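PDB 2AUS: pseudouridine synthase from Pyrococcus abyssi, which probably converts specific uridines of RNA into pseudouridine, being an archaeal Cbf5 of the TruB family that carries a C-terminal PUA domain. Local coordinates for residues Ser258-Val263 / Val323-Asp328; Pro242-Val247 / Ala288-Lys293; Val99-Leu104 / Val297-Ala302. One frame throughout, in Å; residues are numbered along the deposited sequence.

Contact 1 of 3, residues Ser258-Val263 / Val323-Asp328; sequences SAVAAV and VFMPRD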
# COMPACT_ATOMS: atom_id res chain seq x y z
N SER A 258 -8.16 47.82 16.85
CA SER A 258 -8.10 48.68 15.67
C SER A 258 -6.93 48.34 14.76
O SER A 258 -7.04 48.43 13.54
CB SER A 258 -8.01 50.16 16.08
OG SER A 258 -6.83 50.40 16.82
N ALA A 259 -5.81 47.95 15.36
CA ALA A 259 -4.64 47.59 14.58
C ALA A 259 -4.89 46.25 13.89
O ALA A 259 -4.35 45.97 12.83
CB ALA A 259 -3.41 47.50 15.47
N VAL A 260 -5.73 45.42 14.50
CA VAL A 260 -6.05 44.13 13.89
C VAL A 260 -6.74 44.36 12.55
O VAL A 260 -6.42 43.71 11.56
CB VAL A 260 -6.98 43.28 14.78
CG1 VAL A 260 -7.33 41.99 14.04
CG2 VAL A 260 -6.31 42.96 16.10
N ALA A 261 -7.68 45.30 12.53
CA ALA A 261 -8.42 45.60 11.31
C ALA A 261 -7.47 46.08 10.21
O ALA A 261 -7.54 45.63 9.07
CB ALA A 261 -9.48 46.68 11.59
N ALA A 262 -6.57 46.99 10.58
CA ALA A 262 -5.61 47.53 9.62
C ALA A 262 -4.71 46.44 9.06
O ALA A 262 -4.47 46.37 7.85
CB ALA A 262 -4.78 48.63 10.29
N VAL A 263 -4.19 45.58 9.94
CA VAL A 263 -3.32 44.50 9.49
C VAL A 263 -4.11 43.49 8.67
O VAL A 263 -3.62 42.97 7.67
CB VAL A 263 -2.65 43.78 10.69
CG1 VAL A 263 -1.92 42.55 10.21
CG2 VAL A 263 -1.68 44.72 11.38
N VAL A 323 -1.11 37.16 6.17
CA VAL A 323 -2.24 37.49 7.02
C VAL A 323 -3.17 36.29 7.12
O VAL A 323 -3.48 35.66 6.11
CB VAL A 323 -3.05 38.69 6.45
CG1 VAL A 323 -4.29 38.92 7.30
CG2 VAL A 323 -2.20 39.94 6.44
N PHE A 324 -3.60 35.96 8.34
CA PHE A 324 -4.51 34.84 8.56
C PHE A 324 -5.90 35.31 8.96
O PHE A 324 -6.90 34.71 8.57
CB PHE A 324 -3.94 33.92 9.64
CG PHE A 324 -2.68 33.25 9.23
CD1 PHE A 324 -2.71 32.13 8.41
CD2 PHE A 324 -1.45 33.77 9.60
CE1 PHE A 324 -1.54 31.54 7.95
CE2 PHE A 324 -0.27 33.19 9.15
CZ PHE A 324 -0.32 32.07 8.32
N MET A 325 -5.95 36.38 9.72
CA MET A 325 -7.20 36.97 10.21
C MET A 325 -8.12 37.46 9.08
O MET A 325 -7.72 38.29 8.27
CB MET A 325 -6.84 38.15 11.12
CG MET A 325 -8.00 38.97 11.65
SD MET A 325 -8.95 38.06 12.84
CE MET A 325 -7.71 37.85 14.15
N PRO A 326 -9.36 36.94 9.00
CA PRO A 326 -10.24 37.42 7.93
C PRO A 326 -10.64 38.88 8.23
O PRO A 326 -10.66 39.30 9.39
CB PRO A 326 -11.42 36.45 7.99
CG PRO A 326 -11.45 36.04 9.45
CD PRO A 326 -9.99 35.86 9.77
N ARG A 327 -10.96 39.64 7.19
CA ARG A 327 -11.33 41.05 7.35
C ARG A 327 -12.57 41.32 8.19
O ARG A 327 -12.73 42.41 8.73
CB ARG A 327 -11.52 41.70 5.99
CG ARG A 327 -10.27 41.76 5.14
CD ARG A 327 -10.61 42.07 3.69
NE ARG A 327 -9.44 41.95 2.83
CZ ARG A 327 -8.79 42.99 2.31
NH1 ARG A 327 -9.20 44.23 2.56
NH2 ARG A 327 -7.73 42.79 1.54
N ASP A 328 -13.43 40.31 8.33
CA ASP A 328 -14.69 40.45 9.05
C ASP A 328 -14.71 40.29 10.57
O ASP A 328 -15.66 40.72 11.23
CB ASP A 328 -15.72 39.49 8.43
CG ASP A 328 -17.10 39.63 9.04
OD1 ASP A 328 -17.41 38.86 9.98
OD2 ASP A 328 -17.87 40.51 8.56
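Val260 and Val263, one turn apart on helix 257-264, lie alongside the chain where it leaves strand 316-323, Val260 opposite Met325 and Val263 opposite Val323; the two segments run in roughly opposite senses. Their backbones stay well separated, with CA of Val263 7.5 Å from CA of Val323 and CA of Val260 8.1 Å from CA of Met325. This is an internal contact of the PUA fold, in which the helix is laid against the end of a sheet strand and the extended tail that follows it. Met325 and Val323 both direct their side chains at the helix, while the side chains of the two helix valines set off across the contact, and Val263 takes part through its carbonyl O. The chain of Met325 sets out with CG anti to its backbone N (chi1 176°) and then bends twice, which curls the methyl back so that CG and CE lie on the same Val260 methyl. The two side chains cross at about a right angle; CG1 of Val260 lies 3.9 Å from CG of Met325, and CE of Met325 is little farther off. The other methyl of Val260 leans on Thr291, which Met325 also touches, so the pair extends into the neighbouring strand 286-291. On the backbone side, Phe324 and Met325 hydrogen-bond to Val297 and fix the tail beside strand 296-302. No hydrogen bond joins the helix to the tail directly. The contact is buried and mostly apolar, and at its strand end a methyl meets a peptide oxygen: Val323 CG2 lies 3.6 Å from Val263 O.

Contact 2 of 3, residues Pro242-Val247 / Ala288-Lys293; sequences PMEKAV and AIMTLK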
# COMPACT_ATOMS: atom_id res chain seq x y z
N PRO A 242 -6.26 24.61 17.12
CA PRO A 242 -6.39 25.95 16.53
C PRO A 242 -5.04 26.26 15.88
O PRO A 242 -4.00 25.81 16.37
CB PRO A 242 -6.65 26.84 17.75
CG PRO A 242 -7.28 25.90 18.74
CD PRO A 242 -6.44 24.64 18.58
N MET A 243 -5.04 27.00 14.79
CA MET A 243 -3.78 27.32 14.11
C MET A 243 -2.76 27.97 15.04
O MET A 243 -1.54 27.89 14.79
CB MET A 243 -4.05 28.25 12.92
CG MET A 243 -4.53 29.62 13.33
SD MET A 243 -4.81 30.73 11.93
CE MET A 243 -5.94 31.93 12.69
N GLU A 244 -3.23 28.63 16.09
CA GLU A 244 -2.36 29.30 17.06
C GLU A 244 -1.33 28.35 17.68
O GLU A 244 -0.26 28.77 18.13
CB GLU A 244 -3.19 29.94 18.18
CG GLU A 244 -4.00 31.18 17.79
CD GLU A 244 -5.14 30.90 16.81
OE1 GLU A 244 -5.59 29.74 16.69
OE2 GLU A 244 -5.61 31.87 16.17
N LYS A 245 -1.65 27.06 17.70
CA LYS A 245 -0.74 26.06 18.25
C LYS A 245 0.59 26.09 17.50
O LYS A 245 1.65 25.88 18.09
CB LYS A 245 -1.37 24.67 18.15
CG LYS A 245 -0.48 23.50 18.59
CD LYS A 245 -0.21 23.49 20.10
CE LYS A 245 0.56 22.23 20.53
NZ LYS A 245 -0.14 20.98 20.08
N ALA A 246 0.53 26.36 16.19
CA ALA A 246 1.73 26.39 15.36
C ALA A 246 2.71 27.53 15.64
O ALA A 246 3.86 27.45 15.23
CB ALA A 246 1.35 26.40 13.88
N VAL A 247 2.27 28.58 16.31
CA VAL A 247 3.17 29.70 16.59
C VAL A 247 3.52 29.81 18.08
O VAL A 247 4.08 30.82 18.52
CB VAL A 247 2.57 31.06 16.13
CG1 VAL A 247 2.24 31.00 14.65
CG2 VAL A 247 1.34 31.41 16.95
N ALA A 288 4.93 36.48 15.44
CA ALA A 288 3.52 36.24 15.25
C ALA A 288 2.77 37.42 15.86
O ALA A 288 3.00 37.76 17.02
CB ALA A 288 3.11 34.93 15.93
N ILE A 289 1.90 38.05 15.08
CA ILE A 289 1.11 39.18 15.53
C ILE A 289 -0.19 38.59 16.08
O ILE A 289 -0.88 37.86 15.38
CB ILE A 289 0.76 40.12 14.38
CG1 ILE A 289 2.06 40.68 13.76
CG2 ILE A 289 -0.18 41.21 14.88
CD1 ILE A 289 1.81 41.64 12.63
N MET A 290 -0.52 38.94 17.32
CA MET A 290 -1.70 38.38 17.96
C MET A 290 -2.72 39.41 18.40
O MET A 290 -2.36 40.56 18.68
CB MET A 290 -1.27 37.59 19.22
CG MET A 290 -0.09 36.63 19.04
SD MET A 290 -0.34 35.24 17.94
CE MET A 290 -1.39 34.18 18.92
N THR A 291 -3.98 38.99 18.47
CA THR A 291 -5.01 39.89 18.95
C THR A 291 -4.95 39.73 20.47
O THR A 291 -4.28 38.82 20.98
CB THR A 291 -6.43 39.45 18.57
OG1 THR A 291 -6.73 38.22 19.24
CG2 THR A 291 -6.59 39.29 17.06
N LEU A 292 -5.67 40.59 21.18
CA LEU A 292 -5.70 40.53 22.63
C LEU A 292 -6.41 39.27 23.14
O LEU A 292 -6.41 39.00 24.34
CB LEU A 292 -6.36 41.79 23.20
CG LEU A 292 -5.49 43.03 22.94
CD1 LEU A 292 -6.17 44.32 23.40
CD2 LEU A 292 -4.17 42.82 23.65
N LYS A 293 -7.01 38.50 22.23
CA LYS A 293 -7.68 37.26 22.62
C LYS A 293 -6.76 36.09 22.26
O LYS A 293 -7.17 34.94 22.28
CB LYS A 293 -9.01 37.10 21.89
CG LYS A 293 -10.03 38.20 22.17
CD LYS A 293 -11.38 37.86 21.52
CE LYS A 293 -12.36 39.03 21.64
NZ LYS A 293 -11.86 40.25 20.92
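Val247 and Ala288 bring the two backbones nearest, with 6.7 Å between their CA atoms, and the segments then diverge to 9.1 Å between CA of Glu244 and CA of Met290. After strand 241-242 the chain winds through 243-246 with helical backbone angles, its peptides bonding back three residues, as from Val247 N to Glu244 O, whereas 288-293 start in strand 286-291. At the close end Val247 and Ala288 point at each other, and CB of Val247 sits 3.9 Å from CB of Ala288. With chi1 of Val247 at -56°, CG1 stands anti to the carbonyl carbon and CG2 falls between the carbonyl carbon and the backbone N; CG2 reaches the alanine methyl as well as the sulfur of Met290, where Val247 CG2 to Met290 SD is 4.3 Å. Met290 leaves its strand at an angle to the turn, but bends at chi2 (-65°) and chi3 bring its CE to the aliphatic part of Glu244, 4.1 Å from CG. One methionine thus touches a valine with its sulfur and a glutamate methylene with its methyl. The carboxylate of Glu244 is buried yet satisfied: OE1 makes a salt bridge to Arg38 and OE2 accepts from the backbone N of Leu296, which probably favours the charged form. After Met290 the chain turns away through an ST turn, Thr291 OG1 accepting from the backbone N of Lys293. Across the contact itself no hydrogen bond is made. It is an apolar interdomain seam, in which the TruB-type synthase part of the chain meets a strand of the PUA sheet.

Contact 3 of 3, residues Val99-Leu104 / Val297-Ala302; sequences VVQALL and VALGKA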
# COMPACT_ATOMS: atom_id res chain seq x y z
N VAL A 99 0.34 28.67 7.84
CA VAL A 99 0.89 28.83 9.19
C VAL A 99 2.06 27.87 9.46
O VAL A 99 2.82 28.04 10.42
CB VAL A 99 -0.20 28.65 10.29
CG1 VAL A 99 -0.48 27.17 10.54
CG2 VAL A 99 0.23 29.35 11.56
N VAL A 100 2.21 26.85 8.61
CA VAL A 100 3.32 25.91 8.79
C VAL A 100 4.66 26.61 8.59
O VAL A 100 5.71 26.06 8.91
CB VAL A 100 3.23 24.70 7.82
CG1 VAL A 100 2.06 23.83 8.19
CG2 VAL A 100 3.11 25.17 6.39
N GLN A 101 4.62 27.82 8.05
CA GLN A 101 5.83 28.61 7.84
C GLN A 101 6.46 28.90 9.21
O GLN A 101 7.67 29.07 9.33
CB GLN A 101 5.49 29.94 7.14
CG GLN A 101 6.71 30.82 6.84
CD GLN A 101 6.36 32.29 6.63
OE1 GLN A 101 5.36 32.61 5.99
NE2 GLN A 101 7.19 33.18 7.16
N ALA A 102 5.62 28.96 10.24
CA ALA A 102 6.11 29.24 11.58
C ALA A 102 6.92 28.06 12.12
O ALA A 102 7.58 28.18 13.15
CB ALA A 102 4.94 29.54 12.51
N LEU A 103 6.86 26.94 11.42
CA LEU A 103 7.56 25.73 11.84
C LEU A 103 8.91 25.51 11.17
O LEU A 103 9.65 24.62 11.56
CB LEU A 103 6.68 24.51 11.59
CG LEU A 103 5.77 23.99 12.71
CD1 LEU A 103 5.37 25.10 13.65
CD2 LEU A 103 4.56 23.34 12.08
N LEU A 104 9.22 26.31 10.15
CA LEU A 104 10.49 26.17 9.45
C LEU A 104 11.71 26.21 10.36
O LEU A 104 12.65 25.45 10.17
CB LEU A 104 10.62 27.24 8.36
CG LEU A 104 9.82 26.97 7.08
CD1 LEU A 104 9.99 28.11 6.09
CD2 LEU A 104 10.31 25.66 6.47
N VAL A 297 -3.01 36.79 14.13
CA VAL A 297 -3.43 37.72 13.10
C VAL A 297 -2.59 37.53 11.83
O VAL A 297 -3.13 37.40 10.73
CB VAL A 297 -3.25 39.19 13.55
CG1 VAL A 297 -3.70 40.13 12.43
CG2 VAL A 297 -4.02 39.44 14.85
N ALA A 298 -1.28 37.51 12.01
CA ALA A 298 -0.37 37.40 10.88
C ALA A 298 1.05 37.04 11.31
O ALA A 298 1.42 37.21 12.46
CB ALA A 298 -0.35 38.71 10.13
N LEU A 299 1.83 36.55 10.35
CA LEU A 299 3.22 36.21 10.59
C LEU A 299 3.99 37.32 9.90
O LEU A 299 3.56 37.83 8.86
CB LEU A 299 3.57 34.86 9.96
CG LEU A 299 3.07 33.62 10.71
CD1 LEU A 299 3.51 32.35 9.98
CD2 LEU A 299 3.63 33.63 12.13
N GLY A 300 5.12 37.71 10.47
CA GLY A 300 5.89 38.77 9.84
C GLY A 300 7.32 38.83 10.30
O GLY A 300 7.75 38.08 11.17
N LYS A 301 8.07 39.76 9.70
CA LYS A 301 9.47 39.96 10.04
C LYS A 301 9.55 41.22 10.86
O LYS A 301 9.09 42.28 10.44
CB LYS A 301 10.29 40.10 8.76
CG LYS A 301 11.80 40.13 8.99
CD LYS A 301 12.56 40.48 7.70
CE LYS A 301 12.34 39.46 6.58
NZ LYS A 301 12.94 38.12 6.89
N ALA A 302 10.13 41.11 12.06
CA ALA A 302 10.26 42.27 12.92
C ALA A 302 11.18 43.29 12.24
O ALA A 302 12.20 42.91 11.67
CB ALA A 302 10.85 41.86 14.26
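Leu299 drives its side chain from strand 296-302 straight at the 3-10 turn of 99-103, and one methyl, CD1, makes the closest approaches. Its CG is anti to the carbonyl carbon (chi1 -76°) and CD1 continues away from the strand in an extended chain (chi2 180°), which carries that methyl to the turn. There CD1 stands 4.0 Å from both N and CB of Ala102, so it rests against the backbone as much as against a side chain. The second branch stays alongside: CD2 of Leu299 lies 4.3 Å from CB of Ala102. Gln101 also points at the strand, but it meets the leucine with its beta carbon, CB to Leu299 CD1 being 4.2 Å. Its amide extends beyond, where NE2 makes a weak hydrogen bond to Glu321 of the adjoining strand. Leu299 accounts for 84 of the 142 Å² buried between the segments. Phe324 packs on Leu299 and Val247 on Ala102, closing in the leucine and the turn. The backbone N of Ala102 is already bonded to Val99 O at 3.0 Å within the turn, so the methyl can lie against this N without stranding its N-H. With no hydrogen bond or charge pair between the segments, cohesion here comes from dispersion and from the burial of an aliphatic side chain.

All three contacts are buried, but they differ in place: contact 1 lies farther out, about 22 Å between its centre and that of the chain, against about 12 and 10 Å for contacts 2 and 3. Contact 1 joins a PUA helix to the end of strand 316-323 and the residues that follow, whereas contacts 2 and 3 tie the synthase region to neighbouring strands of the PUA sheet, 286-291 and 296-302. Backbone hydrogen bonds between Ile289 and both Val297 and Ala298 couple these two seams. Phe324 reaches from contact 1 to Met243, Val99 and Leu299. Contact 1 sets a methyl against a peptide oxygen, contact 2 a methionine against a glutamate methylene, and contact 3 relies on a single leucine.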